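Local coordinates for protein bottromycin amidohydrolase (Streptomyces purpureus, PDB 6I5S) that acts as a zinc-binding amidohydrolase specific for thiazolines and as the gatekeeper of bottromycin biosynthesis, at residues A93-S98 and T347-P352; A113-W118 and R139-A144; P88-A93 and P358-E363. All coordinates share one frame; numbering follows the deposited sequence.

Interaction 1 of 3, residues A93-S98 and T347-P352; sequences AHAHVS and TDCGNP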
ATOM      1  N   ALA A  93       0.534  -1.927  -1.285  1.00 25.34           N
ATOM      2  CA  ALA A  93       0.716  -3.337  -0.915  1.00 25.73           C
ATOM      3  C   ALA A  93       0.925  -3.579   0.583  1.00 25.14           C
ATOM      4  O   ALA A  93       1.045  -4.748   1.009  1.00 25.34           O
ATOM      5  CB  ALA A  93       1.862  -3.921  -1.700  1.00 28.23           C
ATOM      6  N   HIS A  94       0.923  -2.543   1.402  1.00 23.40           N
ATOM      7  CA  HIS A  94       1.029  -2.742   2.842  1.00 26.42           C
ATOM      8  C   HIS A  94       0.403  -1.541   3.533  1.00 31.65           C
ATOM      9  O   HIS A  94       1.124  -0.637   3.947  1.00 26.86           O
ATOM     10  CB  HIS A  94       2.478  -2.885   3.267  1.00 29.07           C
ATOM     11  CG  HIS A  94       2.676  -3.419   4.671  1.00 27.79           C
ATOM     12  ND1 HIS A  94       3.423  -4.548   4.945  1.00 34.33           N
ATOM     13  CD2 HIS A  94       2.217  -2.980   5.872  1.00 39.46           C
ATOM     14  CE1 HIS A  94       3.389  -4.788   6.246  1.00 28.86           C
ATOM     15  NE2 HIS A  94       2.694  -3.839   6.837  1.00 34.81           N
ATOM     16  N   ALA A  95      -0.918  -1.508   3.680  1.00 28.66           N
ATOM     17  CA  ALA A  95      -1.599  -0.378   4.295  1.00 30.67           C
ATOM     18  C   ALA A  95      -2.261  -0.839   5.588  1.00 38.67           C
ATOM     19  O   ALA A  95      -2.565  -2.022   5.759  1.00 34.30           O
ATOM     20  CB  ALA A  95      -2.638   0.245   3.351  1.00 31.95           C
ATOM     21  N   HIS A  96      -2.363   0.084   6.541  1.00 28.94           N
ATOM     22  CA  HIS A  96      -3.079  -0.127   7.793  1.00 30.68           C
ATOM     23  C   HIS A  96      -4.193   0.922   7.801  1.00 27.30           C
ATOM     24  O   HIS A  96      -4.078   1.978   8.416  1.00 31.01           O
ATOM     25  CB  HIS A  96      -2.163  -0.022   8.996  1.00 37.31           C
ATOM     26  CG  HIS A  96      -1.186  -1.159   9.079  1.00 75.58           C
ATOM     27  ND1 HIS A  96      -1.560  -2.441   9.429  1.00 82.99           N
ATOM     28  CD2 HIS A  96       0.136  -1.219   8.799  1.00 86.74           C
ATOM     29  CE1 HIS A  96      -0.506  -3.234   9.383  1.00 80.57           C
ATOM     30  NE2 HIS A  96       0.534  -2.516   9.004  1.00 74.08           N
ATOM     31  N   VAL A  97      -5.261   0.614   7.087  1.00 29.32           N
ATOM     32  CA  VAL A  97      -6.437   1.474   6.997  1.00 26.60           C
ATOM     33  C   VAL A  97      -7.229   1.306   8.277  1.00 30.61           C
ATOM     34  O   VAL A  97      -7.647   0.192   8.614  1.00 31.02           O
ATOM     35  CB  VAL A  97      -7.254   1.104   5.774  1.00 27.96           C
ATOM     36  CG1 VAL A  97      -8.617   1.774   5.837  1.00 32.08           C
ATOM     37  CG2 VAL A  97      -6.451   1.498   4.540  1.00 27.39           C
ATOM     38  N   SER A  98      -7.409   2.418   9.009  1.00 24.79           N
ATOM     39  CA  SER A  98      -8.113   2.460  10.276  1.00 24.39           C
ATOM     40  C   SER A  98      -9.244   3.474  10.293  1.00 30.04           C
ATOM     41  O   SER A  98     -10.022   3.493  11.257  1.00 30.93           O
ATOM     42  CB  SER A  98      -7.143   2.790  11.426  1.00 37.79           C
ATOM     43  OG  SER A  98      -6.221   1.746  11.577  1.00 66.38           O
ATOM     44  N   THR A 347       3.500   0.833   2.096  1.00 23.44           N
ATOM     45  CA  THR A 347       3.879   1.999   2.883  1.00 25.78           C
ATOM     46  C   THR A 347       3.912   1.809   4.388  1.00 26.13           C
ATOM     47  O   THR A 347       4.584   2.598   5.067  1.00 24.85           O
ATOM     48  CB  THR A 347       2.922   3.164   2.610  1.00 26.28           C
ATOM     49  OG1 THR A 347       1.585   2.830   3.013  1.00 26.08           O
ATOM     50  CG2 THR A 347       2.964   3.529   1.142  1.00 26.27           C
ATOM     51  N   ASP A 348       3.174   0.842   4.932  1.00 25.19           N
ATOM     52  CA  ASP A 348       2.906   0.803   6.373  1.00 24.49           C
ATOM     53  C   ASP A 348       2.259   2.102   6.834  1.00 27.97           C
ATOM     54  O   ASP A 348       2.469   2.557   7.963  1.00 27.11           O
ATOM     55  CB  ASP A 348       4.193   0.493   7.172  1.00 27.31           C
ATOM     56  CG  ASP A 348       4.034  -0.635   8.179  1.00 33.33           C
ATOM     57  OD1 ASP A 348       2.936  -1.133   8.419  1.00 34.56           O
ATOM     58  OD2 ASP A 348       5.068  -1.031   8.731  1.00 34.34           O
ATOM     59  N   CYS A 349       1.424   2.693   5.970  1.00 27.07           N
ATOM     60  CA  CYS A 349       0.747   3.928   6.324  1.00 25.15           C
ATOM     61  C   CYS A 349      -0.031   3.730   7.603  1.00 30.26           C
ATOM     62  O   CYS A 349      -0.628   2.675   7.867  1.00 28.12           O
ATOM     63  CB  CYS A 349      -0.121   4.463   5.188  1.00 27.44           C
ATOM     64  SG  CYS A 349      -1.469   3.351   4.604  1.00 30.05           S
ATOM     65  N   GLY A 350      -0.074   4.790   8.388  1.00 26.09           N
ATOM     66  CA  GLY A 350      -0.553   4.729   9.756  1.00 31.00           C
ATOM     67  C   GLY A 350       0.555   4.792  10.779  1.00 31.98           C
ATOM     68  O   GLY A 350       0.337   5.283  11.878  1.00 34.10           O
ATOM     69  N   ASN A 351       1.728   4.276  10.441  1.00 31.97           N
ATOM     70  CA  ASN A 351       2.921   4.499  11.256  1.00 34.47           C
ATOM     71  C   ASN A 351       3.204   5.994  11.315  1.00 26.42           C
ATOM     72  O   ASN A 351       2.787   6.753  10.414  1.00 27.86           O
ATOM     73  CB  ASN A 351       4.134   3.800  10.654  1.00 38.00           C
ATOM     74  CG  ASN A 351       4.182   2.318  10.932  1.00 51.97           C
ATOM     75  OD1 ASN A 351       3.198   1.742  11.331  1.00 40.41           O
ATOM     76  ND2 ASN A 351       5.328   1.691  10.663  1.00100.00           N
ATOM     77  N   PRO A 352       3.905   6.464  12.355  1.00 25.06           N
ATOM     78  CA  PRO A 352       4.102   7.907  12.480  1.00 28.74           C
ATOM     79  C   PRO A 352       4.706   8.567  11.247  1.00 35.79           C
ATOM     80  O   PRO A 352       5.723   8.122  10.710  1.00 28.89           O
ATOM     81  CB  PRO A 352       4.999   8.005  13.699  1.00 28.45           C
ATOM     82  CG  PRO A 352       4.608   6.794  14.572  1.00 30.62           C
ATOM     83  CD  PRO A 352       4.376   5.734  13.566  1.00 33.37           C
TER
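Ala95 and Asp348 bring the segments to their closest backbone approach, CA to CA 5.1 Å, where the end of strand 84-95 meets a loop. The carbonyl O of His94 takes the N-H of Asp348 at 2.7 Å, nearly along the C=O axis, and a weak second bond from Thr347 N. His96 N gives a weak bond to Cys349 O. The loop makes a type II turn from Asp348 to Asn351, closed by Asn351 N bonding to Asp348 O, with Gly350 where the backbone angles call for glycine. Thr347 OG1 forms an ST turn by accepting from Cys349 N at 3.0 Å, and also bonds to Asp92. Cys349 SG packs on Ala95 CB at 3.5 Å.

Each histidine lies beside Asp348 and points the same way, the imidazole planes standing 70° (His94) and 36° (His96) from the carboxylate. CG of His94, anti to its backbone N (chi1 -166°), starts that ring toward Asp348. NE2 of both histidines and OD1 of Asp348 ligate one zinc ion, so OD1 lies 3.1 Å from His94 NE2 and 2.8 Å from His96 NE2 without a hydrogen bond. Glu228 holds His94 ND1, and Arg279 makes a salt bridge to Asp348 OD2. An alanine in place of His96 would probably leave the zinc short of a nitrogen ligand and open a gap beside Asp348 OD1.

With the carboxylated lysine at position 183, the HxH pair and the aspartate form one metal site of the binuclear centre; as in related amidohydrolases, its zinc ions would probably activate water for hydrolysis.

Interaction 2 of 3, residues A113-W118 and R139-A144; sequences AYRQLW and RPWVTA
Tyr114 and Gln116 bond to Arg139, Trp141 and Thr143 in a parallel ladder. Tyr114 N gives to Arg139 O (3.1 Å), Trp141 N to Tyr114 O, Gln116 N to Trp141 O (2.8 Å), and Thr143 N to Gln116 O. Pro140, with no N-H to offer, falls between the bonding residues and adds a CA-H...O contact to Tyr114 O.

Apolar packing differs on the two faces. On one, Tyr114 CG sits between backbone N and carbonyl carbon (chi1 61°), which leans it toward Pro140; the proline CA lies over a face of the ring toward the rim, its CB 3.6 Å from CZ. On the other, Arg115 runs beside Trp141 with CD 3.9 Å above the indole, again toward its rim, while Leu117 CD1 reaches Trp141 CZ3 at 4.2 Å.

Among polar ends, the Arg115 guanidinium is held by Ala93 O, Glu228 and Ser226, and Gln116 OE1 by Val97 N. Within its own segment, Gln116 NE2 gives a bond to Trp118 O that is straight at the hydrogen but comes from above the carbonyl plane; Trp118 is poorly ordered.

The strands belong to a beta-alpha-beta unit whose helix 121-132 packs on Gln116, Pro140 and Val142. Strand 84-95 borders strand 111-116 on its other side, and helix 100-108 lies against Tyr114.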
ATOM      1  N   ALA A 113      -6.830   0.085  -4.662  1.00 23.94           N
ATOM      2  CA  ALA A 113      -6.857  -1.164  -3.913  1.00 24.25           C
ATOM      3  C   ALA A 113      -5.690  -1.138  -2.914  1.00 26.30           C
ATOM      4  O   ALA A 113      -4.745  -0.354  -3.043  1.00 25.44           O
ATOM      5  CB  ALA A 113      -6.735  -2.373  -4.837  1.00 28.87           C
ATOM      6  N   TYR A 114      -5.823  -1.917  -1.853  1.00 24.60           N
ATOM      7  CA  TYR A 114      -4.743  -2.006  -0.879  1.00 22.66           C
ATOM      8  C   TYR A 114      -4.796  -3.394  -0.226  1.00 22.64           C
ATOM      9  O   TYR A 114      -5.875  -3.999  -0.109  1.00 23.33           O
ATOM     10  CB  TYR A 114      -4.856  -0.893   0.174  1.00 23.33           C
ATOM     11  CG  TYR A 114      -6.151  -0.916   1.018  1.00 26.82           C
ATOM     12  CD1 TYR A 114      -6.186  -1.491   2.297  1.00 27.27           C
ATOM     13  CD2 TYR A 114      -7.323  -0.340   0.537  1.00 26.78           C
ATOM     14  CE1 TYR A 114      -7.369  -1.538   3.040  1.00 27.58           C
ATOM     15  CE2 TYR A 114      -8.533  -0.350   1.287  1.00 28.91           C
ATOM     16  CZ  TYR A 114      -8.535  -0.920   2.547  1.00 31.31           C
ATOM     17  OH  TYR A 114      -9.659  -0.941   3.264  1.00 29.28           O
ATOM     18  N   ARG A 115      -3.624  -3.855   0.215  1.00 23.53           N
ATOM     19  CA  ARG A 115      -3.516  -4.997   1.130  1.00 22.98           C
ATOM     20  C   ARG A 115      -3.546  -4.465   2.556  1.00 28.70           C
ATOM     21  O   ARG A 115      -2.690  -3.672   2.984  1.00 27.42           O
ATOM     22  CB  ARG A 115      -2.262  -5.828   0.879  1.00 25.08           C
ATOM     23  CG  ARG A 115      -2.204  -6.424  -0.499  1.00 24.02           C
ATOM     24  CD  ARG A 115      -1.134  -7.543  -0.608  1.00 26.80           C
ATOM     25  NE  ARG A 115       0.195  -7.100  -0.113  1.00 26.73           N
ATOM     26  CZ  ARG A 115       1.240  -7.890   0.112  1.00 26.91           C
ATOM     27  NH1 ARG A 115       2.385  -7.399   0.567  1.00 27.63           N
ATOM     28  NH2 ARG A 115       1.206  -9.211  -0.134  1.00 25.40           N
ATOM     29  N   GLN A 116      -4.526  -4.928   3.294  1.00 21.31           N
ATOM     30  CA  GLN A 116      -4.683  -4.643   4.719  1.00 23.57           C
ATOM     31  C   GLN A 116      -4.012  -5.760   5.482  1.00 29.84           C
ATOM     32  O   GLN A 116      -4.577  -6.847   5.627  1.00 27.46           O
ATOM     33  CB  GLN A 116      -6.150  -4.549   5.103  1.00 22.00           C
ATOM     34  CG  GLN A 116      -6.375  -4.350   6.597  1.00 31.48           C
ATOM     35  CD  GLN A 116      -5.902  -2.992   7.078  1.00 28.78           C
ATOM     36  OE1 GLN A 116      -5.866  -2.025   6.320  1.00 29.87           O
ATOM     37  NE2 GLN A 116      -5.532  -2.916   8.335  1.00 28.21           N
ATOM     38  N   LEU A 117      -2.809  -5.492   5.969  1.00 29.49           N
ATOM     39  CA  LEU A 117      -1.984  -6.546   6.551  1.00 34.17           C
ATOM     40  C   LEU A 117      -2.198  -6.706   8.050  1.00 45.23           C
ATOM     41  O   LEU A 117      -1.417  -7.396   8.718  1.00 51.92           O
ATOM     42  CB  LEU A 117      -0.503  -6.283   6.191  1.00 38.03           C
ATOM     43  CG  LEU A 117      -0.044  -7.365   5.210  1.00 50.27           C
ATOM     44  CD1 LEU A 117      -0.871  -7.452   3.968  1.00 32.61           C
ATOM     45  CD2 LEU A 117       1.398  -7.138   4.848  1.00 55.34           C
ATOM     46  N   TRP A 118      -3.263  -6.137   8.584  1.00 34.00           N
ATOM     47  CA  TRP A 118      -3.777  -6.459   9.896  1.00 34.93           C
ATOM     48  C   TRP A 118      -5.290  -6.382   9.749  1.00 32.09           C
ATOM     49  O   TRP A 118      -5.908  -5.439  10.182  1.00 34.43           O
ATOM     50  CB  TRP A 118      -3.270  -5.492  10.968  1.00 42.31           C
ATOM     51  CG  TRP A 118      -3.213  -6.087  12.288  1.00 59.54           C
ATOM     52  CD1 TRP A 118      -4.249  -6.604  13.006  1.00 55.97           C
ATOM     53  CD2 TRP A 118      -2.040  -6.233  13.089  1.00 73.21           C
ATOM     54  NE1 TRP A 118      -3.790  -7.076  14.218  1.00 66.04           N
ATOM     55  CE2 TRP A 118      -2.436  -6.852  14.293  1.00 83.26           C
ATOM     56  CE3 TRP A 118      -0.688  -5.900  12.906  1.00 79.58           C
ATOM     57  CZ2 TRP A 118      -1.529  -7.143  15.314  1.00 93.35           C
ATOM     58  CZ3 TRP A 118       0.214  -6.197  13.917  1.00 84.05           C
ATOM     59  CH2 TRP A 118      -0.213  -6.812  15.108  1.00 94.63           C
ATOM     60  N   ARG A 139     -10.597  -1.019  -3.113  1.00 24.78           N
ATOM     61  CA  ARG A 139     -10.946  -2.406  -2.802  1.00 27.76           C
ATOM     62  C   ARG A 139      -9.895  -3.008  -1.870  1.00 31.91           C
ATOM     63  O   ARG A 139      -8.706  -2.974  -2.203  1.00 27.48           O
ATOM     64  CB  ARG A 139     -11.004  -3.192  -4.106  1.00 25.65           C
ATOM     65  CG  ARG A 139     -11.419  -4.684  -3.990  1.00 33.06           C
ATOM     66  CD  ARG A 139     -12.919  -4.819  -3.614  1.00 64.40           C
ATOM     67  NE  ARG A 139     -13.372  -6.203  -3.753  1.00 81.85           N
ATOM     68  CZ  ARG A 139     -14.348  -6.625  -4.554  1.00 85.86           C
ATOM     69  NH1 ARG A 139     -15.057  -5.783  -5.305  1.00 83.45           N
ATOM     70  NH2 ARG A 139     -14.624  -7.921  -4.588  1.00 88.25           N
ATOM     71  N   PRO A 140     -10.288  -3.604  -0.734  1.00 26.88           N
ATOM     72  CA  PRO A 140      -9.305  -4.228   0.161  1.00 24.70           C
ATOM     73  C   PRO A 140      -9.017  -5.681  -0.151  1.00 27.59           C
ATOM     74  O   PRO A 140      -9.852  -6.435  -0.676  1.00 27.29           O
ATOM     75  CB  PRO A 140      -9.963  -4.100   1.543  1.00 28.92           C
ATOM     76  CG  PRO A 140     -11.469  -4.182   1.237  1.00 37.70           C
ATOM     77  CD  PRO A 140     -11.665  -3.668  -0.184  1.00 29.64           C
ATOM     78  N   TRP A 141      -7.794  -6.079   0.237  1.00 24.48           N
ATOM     79  CA  TRP A 141      -7.369  -7.471   0.310  1.00 23.36           C
ATOM     80  C   TRP A 141      -6.978  -7.664   1.772  1.00 25.65           C
ATOM     81  O   TRP A 141      -6.144  -6.927   2.294  1.00 25.91           O
ATOM     82  CB  TRP A 141      -6.217  -7.755  -0.654  1.00 24.56           C
ATOM     83  CG  TRP A 141      -5.670  -9.124  -0.749  1.00 25.05           C
ATOM     84  CD1 TRP A 141      -5.965 -10.041  -1.717  1.00 28.78           C
ATOM     85  CD2 TRP A 141      -4.713  -9.752   0.107  1.00 26.07           C
ATOM     86  NE1 TRP A 141      -5.254 -11.182  -1.534  1.00 27.81           N
ATOM     87  CE2 TRP A 141      -4.478 -11.036  -0.418  1.00 24.90           C
ATOM     88  CE3 TRP A 141      -4.048  -9.366   1.272  1.00 28.04           C
ATOM     89  CZ2 TRP A 141      -3.618 -11.937   0.194  1.00 26.45           C
ATOM     90  CZ3 TRP A 141      -3.152 -10.249   1.855  1.00 25.18           C
ATOM     91  CH2 TRP A 141      -2.967 -11.524   1.329  1.00 29.23           C
ATOM     92  N   VAL A 142      -7.640  -8.587   2.469  1.00 23.51           N
ATOM     93  CA  VAL A 142      -7.725  -8.511   3.925  1.00 26.55           C
ATOM     94  C   VAL A 142      -7.126  -9.782   4.542  1.00 29.22           C
ATOM     95  O   VAL A 142      -7.614 -10.884   4.265  1.00 26.41           O
ATOM     96  CB  VAL A 142      -9.188  -8.326   4.357  1.00 25.27           C
ATOM     97  CG1 VAL A 142      -9.263  -8.182   5.859  1.00 25.64           C
ATOM     98  CG2 VAL A 142      -9.804  -7.139   3.592  1.00 25.48           C
ATOM     99  N   THR A 143      -6.137  -9.640   5.452  1.00 24.72           N
ATOM    100  CA  THR A 143      -5.697 -10.822   6.189  1.00 24.17           C
ATOM    101  C   THR A 143      -6.589 -11.065   7.404  1.00 26.43           C
ATOM    102  O   THR A 143      -7.283 -10.162   7.885  1.00 29.38           O
ATOM    103  CB  THR A 143      -4.248 -10.685   6.692  1.00 30.96           C
ATOM    104  OG1 THR A 143      -4.162  -9.596   7.611  1.00 30.21           O
ATOM    105  CG2 THR A 143      -3.338 -10.421   5.577  1.00 29.53           C
ATOM    106  N   ALA A 144      -6.611 -12.308   7.869  1.00 28.64           N
ATOM    107  CA  ALA A 144      -7.353 -12.671   9.066  1.00 26.11           C
ATOM    108  C   ALA A 144      -6.505 -12.302  10.286  1.00 30.36           C
ATOM    109  O   ALA A 144      -5.945 -13.154  10.981  1.00 31.96           O
ATOM    110  CB  ALA A 144      -7.687 -14.159   9.069  1.00 29.30           C
TER

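Interaction 3 of 3, residues P88-A93 and P358-E363; sequences PGFVDA and PSFHKE
Phe360 reaches from helix 358-363 to strand 90-92 across axes 9.7 Å apart, the segments running at 95° to one another. Its CG stands anti to the backbone N (chi1 -175°), and the ring comes to rest against three successive strand residues. CE1 lies 3.2 Å from Val91 O, a close approach to a backbone carbonyl, and CD1 is 4.0 Å from Asp92 CB. CE2 and CZ meet Phe90 CB, each at 3.6 Å. The Phe90 and Phe360 side chains cross at about a right angle, yet their rings are nearly parallel, 18° apart, and slid so far that they hardly overlap. His361 completes an aromatic cluster: its CE1 comes to Phe90 CE2 at 4.0 Å, the phenylalanine atom lying at the edge of the imidazole near its plane, while Phe360 CD2 sits over one face of the same imidazole.

The packing is consistent with the (beta/alpha)8 barrel of amidohydrolases, in which the first barrel strand, here 84-95, carries the HxH pair. Val111 of the adjoining strand also touches Phe90 and Phe360, and Val403 and Tyr405 close on Phe90.

Polar groups line the border nearer the zinc. One water donates to Asp92 OD1 and to Ser359 OG, 2.9 Å from each, bridging strand and helix where the side chains do not meet directly. Asp92 OD1 also has Thr347 as a partner, and Asp92 OD2 takes the backbone N-H of His94, which would place Asp92 in the second shell of that zinc ligand. His361 NE2 bonds to His109 O.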
ATOM      1  N   PRO A  88      -3.268   1.535 -14.967  1.00 30.33           N
ATOM      2  CA  PRO A  88      -4.094   0.810 -14.008  1.00 25.62           C
ATOM      3  C   PRO A  88      -4.069   1.536 -12.673  1.00 28.79           C
ATOM      4  O   PRO A  88      -3.127   2.261 -12.327  1.00 30.12           O
ATOM      5  CB  PRO A  88      -3.395  -0.537 -13.906  1.00 32.50           C
ATOM      6  CG  PRO A  88      -2.653  -0.685 -15.161  1.00 36.04           C
ATOM      7  CD  PRO A  88      -2.153   0.685 -15.455  1.00 33.92           C
ATOM      8  N   GLY A  89      -5.113   1.325 -11.895  1.00 27.07           N
ATOM      9  CA  GLY A  89      -5.133   1.866 -10.551  1.00 25.76           C
ATOM     10  C   GLY A  89      -4.018   1.272  -9.715  1.00 26.80           C
ATOM     11  O   GLY A  89      -3.630   0.129  -9.918  1.00 27.32           O
ATOM     12  N   PHE A  90      -3.506   2.081  -8.781  1.00 25.24           N
ATOM     13  CA  PHE A  90      -2.400   1.683  -7.915  1.00 27.70           C
ATOM     14  C   PHE A  90      -2.886   0.846  -6.740  1.00 28.11           C
ATOM     15  O   PHE A  90      -4.040   0.951  -6.293  1.00 24.76           O
ATOM     16  CB  PHE A  90      -1.672   2.920  -7.353  1.00 26.97           C
ATOM     17  CG  PHE A  90      -1.277   3.902  -8.406  1.00 26.01           C
ATOM     18  CD1 PHE A  90      -0.780   3.479  -9.621  1.00 27.22           C
ATOM     19  CD2 PHE A  90      -1.443   5.241  -8.195  1.00 25.08           C
ATOM     20  CE1 PHE A  90      -0.486   4.395 -10.642  1.00 30.76           C
ATOM     21  CE2 PHE A  90      -1.133   6.170  -9.230  1.00 26.09           C
ATOM     22  CZ  PHE A  90      -0.643   5.710 -10.433  1.00 27.03           C
ATOM     23  N   VAL A  91      -1.961   0.029  -6.225  1.00 25.25           N
ATOM     24  CA  VAL A  91      -2.211  -0.830  -5.070  1.00 26.15           C
ATOM     25  C   VAL A  91      -1.181  -0.506  -4.009  1.00 22.51           C
ATOM     26  O   VAL A  91       0.029  -0.710  -4.221  1.00 24.00           O
ATOM     27  CB  VAL A  91      -2.142  -2.321  -5.429  1.00 25.09           C
ATOM     28  CG1 VAL A  91      -2.623  -3.152  -4.175  1.00 24.77           C
ATOM     29  CG2 VAL A  91      -3.013  -2.602  -6.671  1.00 27.09           C
ATOM     30  N   ASP A  92      -1.639  -0.004  -2.856  1.00 22.49           N
ATOM     31  CA  ASP A  92      -0.741   0.081  -1.702  1.00 26.94           C
ATOM     32  C   ASP A  92      -0.618  -1.319  -1.096  1.00 28.84           C
ATOM     33  O   ASP A  92      -1.561  -1.829  -0.471  1.00 25.31           O
ATOM     34  CB  ASP A  92      -1.213   1.099  -0.667  1.00 26.13           C
ATOM     35  CG  ASP A  92      -0.194   1.299   0.454  1.00 30.08           C
ATOM     36  OD1 ASP A  92      -0.212   2.359   1.063  1.00 25.17           O
ATOM     37  OD2 ASP A  92       0.623   0.372   0.741  1.00 26.29           O
ATOM     38  N   ALA A  93       0.534  -1.927  -1.285  1.00 25.34           N
ATOM     39  CA  ALA A  93       0.716  -3.337  -0.915  1.00 25.73           C
ATOM     40  C   ALA A  93       0.925  -3.579   0.583  1.00 25.14           C
ATOM     41  O   ALA A  93       1.045  -4.748   1.009  1.00 25.34           O
ATOM     42  CB  ALA A  93       1.862  -3.921  -1.700  1.00 28.23           C
ATOM     43  N   PRO A 358      -0.207  10.112   0.151  1.00 25.13           N
ATOM     44  CA  PRO A 358       1.109  10.657  -0.254  1.00 25.49           C
ATOM     45  C   PRO A 358       2.252   9.690  -0.019  1.00 25.20           C
ATOM     46  O   PRO A 358       3.194   9.677  -0.808  1.00 26.06           O
ATOM     47  CB  PRO A 358       1.259  11.916   0.618  1.00 30.81           C
ATOM     48  CG  PRO A 358      -0.090  12.191   1.155  1.00 32.61           C
ATOM     49  CD  PRO A 358      -0.853  10.931   1.180  1.00 25.63           C
ATOM     50  N   SER A 359       2.173   8.870   1.032  1.00 25.79           N
ATOM     51  CA  SER A 359       3.255   7.931   1.352  1.00 25.15           C
ATOM     52  C   SER A 359       3.454   6.910   0.234  1.00 26.95           C
ATOM     53  O   SER A 359       4.572   6.373   0.059  1.00 28.78           O
ATOM     54  CB  SER A 359       2.975   7.205   2.675  1.00 29.35           C
ATOM     55  OG  SER A 359       1.787   6.433   2.648  1.00 26.94           O
ATOM     56  N   PHE A 360       2.390   6.606  -0.504  1.00 24.40           N
ATOM     57  CA  PHE A 360       2.527   5.704  -1.645  1.00 25.67           C
ATOM     58  C   PHE A 360       3.532   6.274  -2.646  1.00 26.06           C
ATOM     59  O   PHE A 360       4.422   5.565  -3.149  1.00 25.26           O
ATOM     60  CB  PHE A 360       1.172   5.477  -2.310  1.00 22.25           C
ATOM     61  CG  PHE A 360       1.213   4.484  -3.415  1.00 21.12           C
ATOM     62  CD1 PHE A 360       1.267   3.150  -3.101  1.00 26.45           C
ATOM     63  CD2 PHE A 360       1.307   4.868  -4.737  1.00 25.39           C
ATOM     64  CE1 PHE A 360       1.342   2.178  -4.096  1.00 25.76           C
ATOM     65  CE2 PHE A 360       1.355   3.901  -5.748  1.00 26.75           C
ATOM     66  CZ  PHE A 360       1.394   2.555  -5.415  1.00 26.15           C
ATOM     67  N   HIS A 361       3.375   7.556  -2.974  1.00 24.33           N
ATOM     68  CA  HIS A 361       4.302   8.221  -3.883  1.00 27.30           C
ATOM     69  C   HIS A 361       5.662   8.442  -3.247  1.00 27.14           C
ATOM     70  O   HIS A 361       6.655   8.482  -3.973  1.00 25.36           O
ATOM     71  CB  HIS A 361       3.611   9.494  -4.412  1.00 27.47           C
ATOM     72  CG  HIS A 361       2.417   9.133  -5.226  1.00 25.73           C
ATOM     73  ND1 HIS A 361       2.545   8.641  -6.510  1.00 29.26           N
ATOM     74  CD2 HIS A 361       1.115   9.008  -4.888  1.00 26.01           C
ATOM     75  CE1 HIS A 361       1.343   8.290  -6.947  1.00 30.02           C
ATOM     76  NE2 HIS A 361       0.465   8.479  -5.974  1.00 29.51           N
ATOM     77  N   LYS A 362       5.737   8.590  -1.930  1.00 24.89           N
ATOM     78  CA  LYS A 362       7.055   8.590  -1.283  1.00 26.12           C
ATOM     79  C   LYS A 362       7.771   7.264  -1.462  1.00 24.87           C
ATOM     80  O   LYS A 362       9.011   7.235  -1.613  1.00 24.83           O
ATOM     81  CB  LYS A 362       6.944   8.910   0.193  1.00 25.07           C
ATOM     82  CG  LYS A 362       6.537  10.334   0.518  1.00 29.48           C
ATOM     83  CD  LYS A 362       6.881  10.629   1.952  1.00 36.54           C
ATOM     84  CE  LYS A 362       6.445  11.991   2.359  1.00 34.96           C
ATOM     85  NZ  LYS A 362       7.011  12.381   3.693  1.00 36.19           N
ATOM     86  N   GLU A 363       7.022   6.157  -1.474  1.00 25.00           N
ATOM     87  CA  GLU A 363       7.660   4.863  -1.652  1.00 26.08           C
ATOM     88  C   GLU A 363       8.097   4.683  -3.097  1.00 27.22           C
ATOM     89  O   GLU A 363       9.183   4.159  -3.342  1.00 27.91           O
ATOM     90  CB  GLU A 363       6.717   3.739  -1.238  1.00 24.99           C
ATOM     91  CG  GLU A 363       7.341   2.307  -1.376  1.00 28.29           C
ATOM     92  CD  GLU A 363       8.469   2.051  -0.468  1.00 41.61           C
ATOM     93  OE1 GLU A 363       8.799   2.974   0.314  1.00 40.43           O
ATOM     94  OE2 GLU A 363       9.080   0.903  -0.536  1.00 35.61           O
TER
HETATM   95  O   HOH W   1      -0.314   5.214   1.126  1.00 26.24           O

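Overall arrangement
From the N terminus, strand 84-95 supplies the first segments of both interaction 3 and interaction 1, which share Ala93. The chain then passes through strands 111-116 and 139-142, whose pairing in interaction 2 closes a short loop around helix 121-132. More than two hundred residues later, 347-352 returns to the strand's end and closes interaction 1; helix 358-369 soon follows and closes interaction 3. Thus interaction 2 lies within interaction 1's loop, and that within interaction 3's, with none crossing. Hydrogen bonds join interaction 1 to each of the others. Together they tie neighbouring sheet strands, the metal-binding loop and the late helix into one buried core.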